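Local coordinates for protein probable hydrolase (Pseudomonas aeruginosa, PDB 7AL6) that is of unknown function but has the alpha/beta-hydrolase fold and is probably a hydrolase, perhaps a lipolytic one, at residues A[44-49]-A[267-273]; A[69-75]-A[202-206]; A[157-163]-A[195-201]; A[228-232]-A[279-283]. Numbering follows the deposited sequence.

Interaction 1 (A[44-49]-A[267-273])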
loop_
_atom_site.group_PDB
_atom_site.type_symbol
_atom_site.label_atom_id
_atom_site.label_comp_id
_atom_site.label_asym_id
_atom_site.label_seq_id
_atom_site.Cartn_x
_atom_site.Cartn_y
_atom_site.Cartn_z
ATOM N N SER A 44 19.114 23.907 8.334
ATOM C CA SER A 44 18.508 25.244 8.102
ATOM C C SER A 44 19.540 26.361 8.285
ATOM O O SER A 44 19.459 27.317 7.584
ATOM C CB SER A 44 17.267 25.476 8.915
ATOM O OG SER A 44 17.497 25.340 10.290
ATOM N N ARG A 45 20.465 26.234 9.216
ATOM C CA ARG A 45 21.498 27.270 9.442
ATOM C C ARG A 45 22.715 27.044 8.528
ATOM O O ARG A 45 23.272 27.993 8.052
ATOM C CB ARG A 45 21.972 27.247 10.891
ATOM C CG ARG A 45 20.920 27.551 11.936
ATOM C CD ARG A 45 21.644 27.928 13.199
ATOM N NE ARG A 45 20.866 27.799 14.397
ATOM C CZ ARG A 45 20.371 28.815 15.064
ATOM N NH1 ARG A 45 20.572 30.040 14.635
ATOM N NH2 ARG A 45 19.673 28.605 16.150
ATOM N N LEU A 46 23.152 25.803 8.395
ATOM C CA LEU A 46 24.373 25.426 7.648
ATOM C C LEU A 46 24.269 25.539 6.131
ATOM O O LEU A 46 25.082 26.204 5.573
ATOM C CB LEU A 46 24.712 23.991 8.032
ATOM C CG LEU A 46 25.945 23.424 7.357
ATOM C CD1 LEU A 46 27.082 24.408 7.445
ATOM C CD2 LEU A 46 26.316 22.093 7.959
ATOM N N ALA A 47 23.221 25.010 5.518
ATOM C CA ALA A 47 23.121 24.907 4.051
ATOM C C ALA A 47 23.174 26.289 3.413
ATOM O O ALA A 47 23.869 26.434 2.444
ATOM C CB ALA A 47 21.890 24.157 3.633
ATOM N N PRO A 48 22.494 27.338 3.896
ATOM C CA PRO A 48 22.550 28.633 3.249
ATOM C C PRO A 48 23.957 29.239 3.212
ATOM O O PRO A 48 24.180 30.044 2.406
ATOM C CB PRO A 48 21.624 29.512 4.090
ATOM C CG PRO A 48 20.731 28.546 4.767
ATOM C CD PRO A 48 21.600 27.342 5.028
ATOM N N LYS A 49 24.813 28.877 4.157
ATOM C CA LYS A 49 26.202 29.384 4.283
ATOM C C LYS A 49 27.165 28.688 3.312
ATOM O O LYS A 49 28.275 29.147 3.195
ATOM C CB LYS A 49 26.671 29.210 5.725
ATOM C CG LYS A 49 25.937 30.067 6.738
ATOM C CD LYS A 49 26.376 29.832 8.141
ATOM C CE LYS A 49 25.708 30.755 9.128
ATOM N NZ LYS A 49 24.239 30.687 9.042
ATOM N N LEU A 267 23.397 23.217 14.235
ATOM C CA LEU A 267 22.021 23.758 14.350
ATOM C C LEU A 267 21.773 24.563 15.632
ATOM O O LEU A 267 20.947 25.448 15.582
ATOM C CB LEU A 267 21.063 22.577 14.290
ATOM C CG LEU A 267 19.589 22.920 14.426
ATOM C CD1 LEU A 267 19.099 23.620 13.190
ATOM C CD2 LEU A 267 18.783 21.684 14.710
ATOM N N ASP A 268 22.537 24.336 16.693
ATOM C CA ASP A 268 22.288 24.945 18.018
ATOM C C ASP A 268 22.322 26.463 17.932
ATOM O O ASP A 268 21.456 27.069 18.475
ATOM C CB ASP A 268 23.294 24.467 19.053
ATOM C CG ASP A 268 22.939 23.113 19.589
ATOM O OD1 ASP A 268 21.779 22.811 19.587
ATOM O OD2 ASP A 268 23.821 22.386 19.937
ATOM N N ASP A 269 23.256 27.039 17.206
ATOM C CA ASP A 269 23.365 28.484 17.176
ATOM C C ASP A 269 24.119 28.902 15.931
ATOM O O ASP A 269 24.683 28.080 15.205
ATOM C CB ASP A 269 24.064 29.030 18.435
ATOM C CG ASP A 269 25.399 28.355 18.701
ATOM O OD1 ASP A 269 26.197 28.175 17.745
ATOM O OD2 ASP A 269 25.624 27.970 19.859
ATOM N N GLU A 270 24.115 30.204 15.683
ATOM C CA GLU A 270 24.769 30.701 14.481
ATOM C C GLU A 270 26.278 30.546 14.580
ATOM O O GLU A 270 26.927 30.338 13.556
ATOM C CB GLU A 270 24.408 32.161 14.223
ATOM C CG GLU A 270 22.997 32.353 13.651
ATOM C CD GLU A 270 22.821 31.719 12.268
ATOM O OE1 GLU A 270 23.716 31.898 11.411
ATOM O OE2 GLU A 270 21.794 31.038 12.050
ATOM N N ALA A 271 26.834 30.601 15.801
ATOM C CA ALA A 271 28.271 30.428 15.989
ATOM C C ALA A 271 28.729 29.051 15.513
ATOM O O ALA A 271 29.703 28.936 14.781
ATOM C CB ALA A 271 28.645 30.624 17.461
ATOM N N GLY A 272 28.034 27.992 15.926
ATOM C CA GLY A 272 28.362 26.678 15.414
ATOM C C GLY A 272 28.134 26.570 13.923
ATOM O O GLY A 272 28.974 26.036 13.198
ATOM N N ALA A 273 26.999 27.091 13.437
ATOM C CA ALA A 273 26.710 26.985 12.014
ATOM C C ALA A 273 27.843 27.572 11.204
ATOM O O ALA A 273 28.263 27.003 10.189
ATOM C CB ALA A 273 25.401 27.701 11.670
#
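A salt-bridge network backed by close packing at Ala-273 joins the loop between strands 28-33 and 53-58 to the start of the C-terminal helix 270-284. Glu-270, in the first turn of that helix, takes a positive charge on each carboxylate oxygen: Arg-45 NH1 lies 3.0 Å from Glu-270 OE2, and Lys-49 NZ 2.7 Å from Glu-270 OE1. Lys-49 NZ also donates to Arg-45 O (3.0 Å), tying the two basic residues to each other. Arg-45 reaches further: its NE donates to Leu-267 O at 2.6 Å, close to the guanidinium plane, while Glu-270 N and Asp-269 CA lie over one face of the group. Its NH2 has a second acid, Glu-180, in helix 179-189. The stem of Arg-45 packs on the helix, Arg-45 CB 3.5 Å from Ala-273 CB, where the backbones come close, with Leu-46 and Ala-273 CA atoms 5.2 Å apart. Asp-269, between the weakly bonded helix 265-268 and helix 270-284, N-caps the latter, its OD1 accepting from Gly-272 N at 2.6 Å. In an alpha/beta-hydrolase fold this is where the chain, past the histidine of the presumed triad (here His-263), enters its final helix.

Interaction 2 (A[69-75]-A[202-206])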
loop_
_atom_site.group_PDB
_atom_site.type_symbol
_atom_site.label_atom_id
_atom_site.label_comp_id
_atom_site.label_asym_id
_atom_site.label_seq_id
_atom_site.Cartn_x
_atom_site.Cartn_y
_atom_site.Cartn_z
ATOM N N ARG A 69 7.280 4.481 5.334
ATOM C CA ARG A 69 7.420 3.306 4.483
ATOM C C ARG A 69 6.129 2.489 4.476
ATOM O O ARG A 69 5.350 2.513 5.430
ATOM C CB ARG A 69 8.554 2.409 4.983
ATOM C CG ARG A 69 9.957 3.051 4.983
ATOM C CD ARG A 69 11.041 1.960 5.060
ATOM N NE ARG A 69 12.374 2.520 5.200
ATOM C CZ ARG A 69 12.997 3.194 4.238
ATOM N NH1 ARG A 69 12.416 3.370 3.070
ATOM N NH2 ARG A 69 14.209 3.678 4.448
ATOM N N ALA A 70 5.935 1.728 3.403
ATOM C CA ALA A 70 4.793 0.823 3.311
ATOM C C ALA A 70 4.818 -0.217 4.429
ATOM O O ALA A 70 5.830 -0.431 5.113
ATOM C CB ALA A 70 4.768 0.132 1.947
ATOM N N GLU A 71 3.664 -0.860 4.622
ATOM C CA GLU A 71 3.499 -1.861 5.672
ATOM C C GLU A 71 4.559 -2.955 5.571
ATOM O O GLU A 71 4.854 -3.440 4.475
ATOM C CB GLU A 71 2.129 -2.525 5.520
ATOM C CG GLU A 71 0.949 -1.628 5.663
ATOM C CD GLU A 71 0.353 -1.711 7.048
ATOM O OE1 GLU A 71 -0.888 -1.609 7.163
ATOM O OE2 GLU A 71 1.125 -1.888 8.018
ATOM N N GLY A 72 5.069 -3.393 6.714
ATOM C CA GLY A 72 6.059 -4.449 6.785
ATOM C C GLY A 72 7.486 -4.072 6.407
ATOM O O GLY A 72 8.392 -4.858 6.677
ATOM N N ALA A 73 7.721 -2.911 5.794
ATOM C CA ALA A 73 9.079 -2.503 5.450
ATOM C C ALA A 73 9.848 -2.071 6.696
ATOM O O ALA A 73 9.271 -1.596 7.667
ATOM C CB ALA A 73 9.063 -1.376 4.430
ATOM N N SER A 74 11.154 -2.253 6.655
ATOM C CA SER A 74 12.091 -2.001 7.767
ATOM C C SER A 74 12.756 -0.621 7.687
ATOM O O SER A 74 12.731 -0.026 6.652
ATOM C CB SER A 74 13.082 -3.106 7.758
ATOM O OG SER A 74 13.875 -3.065 6.600
ATOM N N TYR A 75 13.325 -0.138 8.780
ATOM C CA TYR A 75 14.070 1.140 8.821
ATOM C C TYR A 75 15.515 0.831 9.233
ATOM O O TYR A 75 15.974 1.333 10.214
ATOM C CB TYR A 75 13.426 2.169 9.745
ATOM C CG TYR A 75 12.162 2.831 9.258
ATOM C CD1 TYR A 75 10.926 2.261 9.485
ATOM C CD2 TYR A 75 12.187 4.069 8.655
ATOM C CE1 TYR A 75 9.754 2.874 9.088
ATOM C CE2 TYR A 75 11.025 4.695 8.244
ATOM C CZ TYR A 75 9.805 4.097 8.463
ATOM O OH TYR A 75 8.664 4.690 8.065
ATOM N N ASP A 202 7.386 7.324 12.901
ATOM C CA ASP A 202 6.931 5.969 12.644
ATOM C C ASP A 202 7.362 5.143 13.844
ATOM O O ASP A 202 8.536 5.175 14.240
ATOM C CB ASP A 202 7.517 5.459 11.340
ATOM C CG ASP A 202 6.830 4.229 10.817
ATOM O OD1 ASP A 202 6.566 3.259 11.594
ATOM O OD2 ASP A 202 6.614 4.209 9.576
ATOM N N ALA A 203 6.398 4.474 14.469
ATOM C CA ALA A 203 6.718 3.653 15.624
ATOM C C ALA A 203 7.734 2.570 15.286
ATOM O O ALA A 203 8.436 2.095 16.175
ATOM C CB ALA A 203 5.446 3.021 16.178
ATOM N N ARG A 204 7.833 2.164 14.023
ATOM C CA ARG A 204 8.832 1.167 13.676
ATOM C C ARG A 204 10.243 1.684 13.926
ATOM O O ARG A 204 11.171 0.879 14.038
ATOM C CB ARG A 204 8.675 0.741 12.211
ATOM C CG ARG A 204 7.403 -0.074 11.939
ATOM C CD ARG A 204 7.305 -0.372 10.453
ATOM N NE ARG A 204 6.685 0.744 9.753
ATOM C CZ ARG A 204 6.374 0.743 8.466
ATOM N NH1 ARG A 204 6.642 -0.318 7.710
ATOM N NH2 ARG A 204 5.806 1.817 7.935
ATOM N N LEU A 205 10.423 3.007 13.968
ATOM C CA LEU A 205 11.737 3.575 14.189
ATOM C C LEU A 205 12.292 3.193 15.556
ATOM O O LEU A 205 13.491 3.377 15.782
ATOM C CB LEU A 205 11.688 5.105 14.080
ATOM C CG LEU A 205 11.515 5.588 12.635
ATOM C CD1 LEU A 205 11.198 7.033 12.530
ATOM C CD2 LEU A 205 12.775 5.282 11.818
ATOM N N THR A 206 11.441 2.715 16.483
ATOM C CA THR A 206 11.890 2.287 17.812
ATOM C C THR A 206 12.342 0.835 17.847
ATOM O O THR A 206 12.843 0.389 18.878
ATOM C CB THR A 206 10.776 2.457 18.885
ATOM O OG1 THR A 206 9.684 1.535 18.653
ATOM C CG2 THR A 206 10.242 3.828 18.878
#
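Arg-204 overlaps Tyr-75 with one face of its guanidinium, Tyr-75 CE1 lying 3.8 Å from Arg-204 NE, and points the edge of the group at the turn 70-73. That nitrogen lies at the edge of the tyrosine ring. The contact joins the loop between strand 53-58 and helix 77-91 to the loop between strand 196-199 and helix 215-223. Near the guanidinium plane, Arg-204 NH2 donates to Arg-69 O at 2.6 Å and Arg-204 NH1 to Ala-70 O at 2.7 Å; Arg-204 NH1 also makes a weak bond to Ala-73 O at 2.9 Å. Ala-70 to Ala-73 form a type II beta turn with Gly-72 at positive phi, so Arg-204 NH1 bonds both its end carbonyls. Asp-202 holds the arginine in place: Arg-204 NE binds Asp-202 OD1 (3.1 Å), and Arg-204 NH2 forms a salt bridge with Asp-202 OD2 (3.0 Å). Tyr-75 OH donates to that same Asp-202 OD2 at 2.6 Å while accepting from Arg-69 N at 3.1 Å, a chain of hydrogen bonds linking both ends of 69-75 to the acid. Leu-205 packs over a face of the tyrosine ring, Tyr-75 CD2 to Leu-205 CD2 being 3.4 Å. Ala-73 meets Ala-73 of the second subunit, placing the turn at a subunit interface. Asp-202 OD1 also accepts from Arg-204 N (3.0 Å), an Asx turn opening the 3-10 segment 203-206.

Interaction 3 (A[157-163]-A[195-201])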
loop_
_atom_site.group_PDB
_atom_site.type_symbol
_atom_site.label_atom_id
_atom_site.label_comp_id
_atom_site.label_asym_id
_atom_site.label_seq_id
_atom_site.Cartn_x
_atom_site.Cartn_y
_atom_site.Cartn_z
ATOM N N LYS A 157 2.057 7.708 20.379
ATOM C CA LYS A 157 2.910 8.913 20.400
ATOM C C LYS A 157 2.299 9.944 21.347
ATOM O O LYS A 157 1.095 9.994 21.425
ATOM C CB LYS A 157 3.045 9.418 18.964
ATOM C CG LYS A 157 2.810 8.342 17.913
ATOM C CD LYS A 157 3.589 8.469 16.647
ATOM C CE LYS A 157 2.894 7.812 15.480
ATOM N NZ LYS A 157 3.440 6.468 15.218
ATOM N N PRO A 158 3.094 10.692 22.134
ATOM C CA PRO A 158 2.579 11.745 22.983
ATOM C C PRO A 158 1.913 12.894 22.229
ATOM O O PRO A 158 2.275 13.145 21.148
ATOM C CB PRO A 158 3.792 12.411 23.630
ATOM C CG PRO A 158 4.931 11.465 23.427
ATOM C CD PRO A 158 4.500 10.435 22.412
ATOM N N VAL A 159 0.948 13.547 22.853
ATOM C CA VAL A 159 0.274 14.712 22.293
ATOM C C VAL A 159 0.594 15.909 23.168
ATOM O O VAL A 159 0.540 15.810 24.394
ATOM C CB VAL A 159 -1.252 14.499 22.191
ATOM C CG1 VAL A 159 -1.899 15.730 21.649
ATOM C CG2 VAL A 159 -1.548 13.294 21.342
ATOM N N TYR A 160 0.973 17.003 22.539
ATOM C CA TYR A 160 1.312 18.277 23.201
ATOM C C TYR A 160 0.203 19.258 22.859
ATOM O O TYR A 160 0.073 19.594 21.700
ATOM C CB TYR A 160 2.692 18.778 22.763
ATOM C CG TYR A 160 3.762 17.770 23.072
ATOM C CD1 TYR A 160 4.356 17.718 24.317
ATOM C CD2 TYR A 160 4.075 16.783 22.168
ATOM C CE1 TYR A 160 5.272 16.738 24.637
ATOM C CE2 TYR A 160 4.995 15.802 22.468
ATOM C CZ TYR A 160 5.588 15.772 23.710
ATOM O OH TYR A 160 6.494 14.807 23.987
ATOM N N ALA A 161 -0.576 19.711 23.841
ATOM C CA ALA A 161 -1.639 20.709 23.643
ATOM C C ALA A 161 -0.990 22.031 23.244
ATOM O O ALA A 161 -1.532 22.716 22.411
ATOM C CB ALA A 161 -2.470 20.815 24.889
ATOM N N GLU A 162 0.159 22.342 23.824
ATOM C CA GLU A 162 0.889 23.607 23.599
ATOM C C GLU A 162 2.158 23.349 22.781
ATOM O O GLU A 162 2.883 22.409 23.093
ATOM C CB GLU A 162 1.257 24.229 24.946
ATOM C CG GLU A 162 0.091 24.834 25.707
ATOM C CD GLU A 162 0.312 26.280 26.115
ATOM O OE1 GLU A 162 -0.677 27.001 26.264
ATOM O OE2 GLU A 162 1.478 26.681 26.273
ATOM N N LEU A 163 2.412 24.191 21.787
ATOM C CA LEU A 163 3.585 24.124 20.897
ATOM C C LEU A 163 4.869 24.235 21.724
ATOM O O LEU A 163 5.753 23.403 21.562
ATOM C CB LEU A 163 3.430 25.312 19.960
ATOM C CG LEU A 163 4.211 25.270 18.660
ATOM C CD1 LEU A 163 3.597 26.240 17.671
ATOM C CD2 LEU A 163 5.671 25.595 18.874
ATOM N N GLY A 195 -6.648 18.179 19.504
ATOM C CA GLY A 195 -6.076 18.794 20.679
ATOM C C GLY A 195 -4.560 18.810 20.683
ATOM O O GLY A 195 -3.922 18.420 21.670
ATOM N N GLY A 196 -3.971 19.249 19.576
ATOM C CA GLY A 196 -2.607 19.722 19.645
ATOM C C GLY A 196 -1.676 19.166 18.602
ATOM O O GLY A 196 -2.039 19.050 17.429
ATOM N N TYR A 197 -0.469 18.821 19.048
ATOM C CA TYR A 197 0.627 18.442 18.181
ATOM C C TYR A 197 1.284 17.168 18.676
ATOM O O TYR A 197 1.267 16.846 19.873
ATOM C CB TYR A 197 1.678 19.522 18.104
ATOM C CG TYR A 197 1.259 20.784 17.440
ATOM C CD1 TYR A 197 1.165 20.860 16.063
ATOM C CD2 TYR A 197 0.959 21.918 18.180
ATOM C CE1 TYR A 197 0.785 22.028 15.438
ATOM C CE2 TYR A 197 0.586 23.105 17.556
ATOM C CZ TYR A 197 0.495 23.151 16.184
ATOM O OH TYR A 197 0.101 24.304 15.522
ATOM N N THR A 198 1.886 16.465 17.740
ATOM C CA THR A 198 2.658 15.229 17.949
ATOM C C THR A 198 3.917 15.347 17.089
ATOM O O THR A 198 3.820 15.908 16.037
ATOM C CB THR A 198 1.792 14.011 17.612
ATOM O OG1 THR A 198 0.925 13.741 18.703
ATOM C CG2 THR A 198 2.579 12.758 17.330
ATOM N N TRP A 199 5.052 14.843 17.544
ATOM C CA TRP A 199 6.291 14.827 16.737
ATOM C C TRP A 199 6.051 13.709 15.710
ATOM O O TRP A 199 5.956 12.572 16.133
ATOM C CB TRP A 199 7.534 14.612 17.616
ATOM C CG TRP A 199 8.026 15.858 18.281
ATOM C CD1 TRP A 199 7.675 16.336 19.503
ATOM C CD2 TRP A 199 8.935 16.817 17.737
ATOM N NE1 TRP A 199 8.298 17.517 19.753
ATOM C CE2 TRP A 199 9.080 17.837 18.688
ATOM C CE3 TRP A 199 9.647 16.905 16.546
ATOM C CZ2 TRP A 199 9.914 18.926 18.485
ATOM C CZ3 TRP A 199 10.468 17.985 16.344
ATOM C CH2 TRP A 199 10.602 18.978 17.303
ATOM N N ARG A 200 5.930 14.028 14.422
ATOM C CA ARG A 200 5.582 13.040 13.379
ATOM C C ARG A 200 6.654 11.965 13.369
ATOM O O ARG A 200 7.799 12.287 13.230
ATOM C CB ARG A 200 5.451 13.708 12.013
ATOM C CG ARG A 200 5.133 12.746 10.884
ATOM C CD ARG A 200 4.690 13.408 9.597
ATOM N NE ARG A 200 4.393 12.391 8.621
ATOM C CZ ARG A 200 5.301 11.746 7.920
ATOM N NH1 ARG A 200 6.574 12.050 8.058
ATOM N NH2 ARG A 200 4.935 10.816 7.067
ATOM N N THR A 201 6.255 10.716 13.404
ATOM C CA THR A 201 7.236 9.649 13.489
ATOM C C THR A 201 6.561 8.312 13.188
ATOM O O THR A 201 5.332 8.202 13.124
ATOM C CB THR A 201 7.893 9.641 14.878
ATOM O OG1 THR A 201 9.095 8.868 14.844
ATOM C CG2 THR A 201 6.942 9.060 15.920
HETATM O O HOH W 1 4.989 13.535 20.166
#
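Two backbone hydrogen bonds between Tyr-160 and Tyr-197 anchor this contact: Tyr-160 N donates to Tyr-197 O at 2.7 Å, and Tyr-197 N to Tyr-160 O at 2.8 Å. They make a single antiparallel bridge of the hydrogen-bonded type. CA-H...O contacts flank it, Val-159 CA lying 3.4 Å from Tyr-197 O and Gly-196 CA 3.4 Å from Tyr-160 O. Gly-196 has to be a glycine here, since a CB would clash with Tyr-160 O and Ala-161 CA. Next to the bridge Thr-198 OG1 donates to Pro-158 O at 2.9 Å, and a water joins Pro-158 O to Trp-199 N, 2.9 Å from each atom. At the far end Lys-157 NZ makes a weak bond to Thr-201 O (3.3 Å), while its aliphatic chain lies along Thr-198 and Thr-201, Lys-157 CD reaching Thr-201 CG2 at 3.5 Å. The aromatic packing is an offset edge-to-face pair: the edge of Trp-199 points to the face of Tyr-160, with planes at 82°, and Trp-199 NE1 itself donates to Ala-166 O. Leu-163 CB rests against Tyr-197 CE2 at 4.3 Å. Both segments belong to the insertion between sheet strands 119-125 and 229-234, consistent with the cap domain alpha/beta hydrolases commonly carry there. Segment 157-163 leads into helix 163-172, on which Tyr-160 also packs, and borders strand 196-199 of the hairpin 190-199, whose partner strand 190-193 lies along the other edge.

Interaction 4 (A[228-232]-A[279-283]). With EDO (1,2-ethanediol), chain H.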
loop_
_atom_site.group_PDB
_atom_site.type_symbol
_atom_site.label_atom_id
_atom_site.label_comp_id
_atom_site.label_asym_id
_atom_site.label_seq_id
_atom_site.Cartn_x
_atom_site.Cartn_y
_atom_site.Cartn_z
ATOM N N PRO A 228 37.735 11.692 -0.468
ATOM C CA PRO A 228 38.090 12.639 0.587
ATOM C C PRO A 228 36.947 12.776 1.573
ATOM O O PRO A 228 35.779 12.808 1.190
ATOM C CB PRO A 228 38.328 13.952 -0.168
ATOM C CG PRO A 228 38.710 13.516 -1.573
ATOM C CD PRO A 228 37.908 12.253 -1.816
ATOM N N VAL A 229 37.301 12.878 2.847
ATOM C CA VAL A 229 36.340 12.950 3.938
ATOM C C VAL A 229 36.736 14.105 4.850
ATOM O O VAL A 229 37.908 14.223 5.231
ATOM C CB VAL A 229 36.282 11.650 4.752
ATOM C CG1 VAL A 229 35.376 11.844 5.972
ATOM C CG2 VAL A 229 35.805 10.476 3.938
ATOM N N SER A 230 35.765 14.958 5.191
ATOM C CA SER A 230 35.912 15.976 6.223
ATOM C C SER A 230 34.997 15.646 7.401
ATOM O O SER A 230 33.762 15.608 7.264
ATOM C CB SER A 230 35.595 17.341 5.652
ATOM O OG SER A 230 35.840 18.371 6.609
ATOM N N LEU A 231 35.592 15.408 8.556
ATOM C CA LEU A 231 34.852 15.086 9.763
ATOM C C LEU A 231 34.913 16.202 10.811
ATOM O O LEU A 231 36.002 16.621 11.248
ATOM C CB LEU A 231 35.361 13.783 10.357
ATOM C CG LEU A 231 34.734 13.351 11.678
ATOM C CD1 LEU A 231 33.228 13.067 11.617
ATOM C CD2 LEU A 231 35.486 12.135 12.127
ATOM N N VAL A 232 33.735 16.634 11.268
ATOM C CA VAL A 232 33.620 17.623 12.344
ATOM C C VAL A 232 33.257 16.900 13.625
ATOM O O VAL A 232 32.345 16.058 13.651
ATOM C CB VAL A 232 32.597 18.709 12.012
ATOM C CG1 VAL A 232 32.218 19.491 13.291
ATOM C CG2 VAL A 232 33.177 19.629 10.943
ATOM N N VAL A 279 34.628 25.270 7.672
ATOM C CA VAL A 279 35.368 24.005 7.446
ATOM C C VAL A 279 34.916 23.346 6.140
ATOM O O VAL A 279 35.755 23.138 5.295
ATOM C CB VAL A 279 35.135 23.051 8.624
ATOM C CG1 VAL A 279 35.548 21.635 8.283
ATOM C CG2 VAL A 279 35.828 23.528 9.881
ATOM N N PHE A 280 33.613 23.161 5.950
ATOM C CA PHE A 280 33.014 22.470 4.779
ATOM C C PHE A 280 33.197 23.289 3.500
ATOM O O PHE A 280 33.441 22.699 2.507
ATOM C CB PHE A 280 31.574 22.056 5.074
ATOM C CG PHE A 280 31.465 20.911 6.040
ATOM C CD1 PHE A 280 32.532 20.062 6.251
ATOM C CD2 PHE A 280 30.308 20.700 6.755
ATOM C CE1 PHE A 280 32.436 19.025 7.152
ATOM C CE2 PHE A 280 30.211 19.661 7.656
ATOM C CZ PHE A 280 31.273 18.823 7.846
ATOM N N ALA A 281 33.085 24.606 3.561
ATOM C CA ALA A 281 33.235 25.494 2.392
ATOM C C ALA A 281 34.654 25.347 1.843
ATOM O O ALA A 281 34.801 25.275 0.659
ATOM C CB ALA A 281 32.912 26.908 2.753
ATOM N N ALA A 282 35.664 25.286 2.693
ATOM C CA ALA A 282 37.029 25.068 2.203
ATOM C C ALA A 282 37.212 23.644 1.689
ATOM O O ALA A 282 37.846 23.437 0.655
ATOM C CB ALA A 282 38.052 25.376 3.298
ATOM N N PHE A 283 36.611 22.665 2.336
ATOM C CA PHE A 283 36.718 21.249 1.926
ATOM C C PHE A 283 36.118 21.034 0.530
ATOM O O PHE A 283 36.771 20.464 -0.314
ATOM C CB PHE A 283 36.051 20.364 2.971
ATOM C CG PHE A 283 35.966 18.916 2.594
ATOM C CD1 PHE A 283 37.092 18.122 2.576
ATOM C CD2 PHE A 283 34.761 18.357 2.239
ATOM C CE1 PHE A 283 37.006 16.789 2.227
ATOM C CE2 PHE A 283 34.677 17.026 1.894
ATOM C CZ PHE A 283 35.799 16.245 1.886
HETATM C C1 EDO H . 40.320 14.522 2.404
HETATM O O1 EDO H . 41.405 14.844 1.571
HETATM C C2 EDO H . 40.695 13.613 3.502
HETATM O O2 EDO H . 40.132 12.353 3.497
#
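Pro-228, just ahead of the strand, touches the end of the Phe-283 ring: Pro-228 CB is 3.9 Å from Phe-283 CE1, and Pro-228 O sits near the plane of the ring, 3.5 Å from Phe-283 CZ. At Val-229 the CA-to-CB bond points away from the helix, and the backbone supplies the contact, Val-229 C lying 3.8 Å from Phe-283 CE1. A 1,2-ethanediol, probably from the crystallisation liquor, takes a hydrogen bond from Val-229 N to its O2 at 3.0 Å and is bonded to Pro-253 O as well. Ser-230 faces the helix, its CB over the Phe-283 ring, 3.4 Å from the centroid and 11° off the ring normal, a CH-pi contact. Ser-230 OG lies among carbon atoms, 3.5 Å from Phe-280 CE1 at that ring's edge and 3.7 Å from Val-279 CG1. Strand 229-232 and helix 279-283 run antiparallel, at 174° with axes 9.6 Å apart, as expected in an alpha/beta-hydrolase fold, whose C-terminal helix packs on the central sheet. Strand 229-234 lies between strands 119-125 and 255-259, and Phe-280 and Phe-283 extend onto those neighbours. Leu-231 again points away, packing on Leu-124. Val-232 then returns to the helix, its CG2 3.7 Å from Phe-280 CZ and 4.1 Å from Val-279 CG1.

In the fold
Interactions 1 and 4 share helix 270-284 and cross along the chain: the first, partly buried, ties its N-terminal end to the loop 44-49 by charge, while the second, the most buried of the four, packs its later turns on the central sheet mainly through apolar and CH-pi packing. Interactions 2 and 3 lie on the other side of the molecule from interaction 4. They touch where Lys-157 NZ meets Ala-203 N at 3.6 Å, and interaction 3 is nested within the loop closed by interaction 2. Interaction 3 is a surface contact built on strand-like backbone pairing; interaction 2, partly buried like interaction 1, relies on an arginine reading backbone carbonyls. Both approach other subunits.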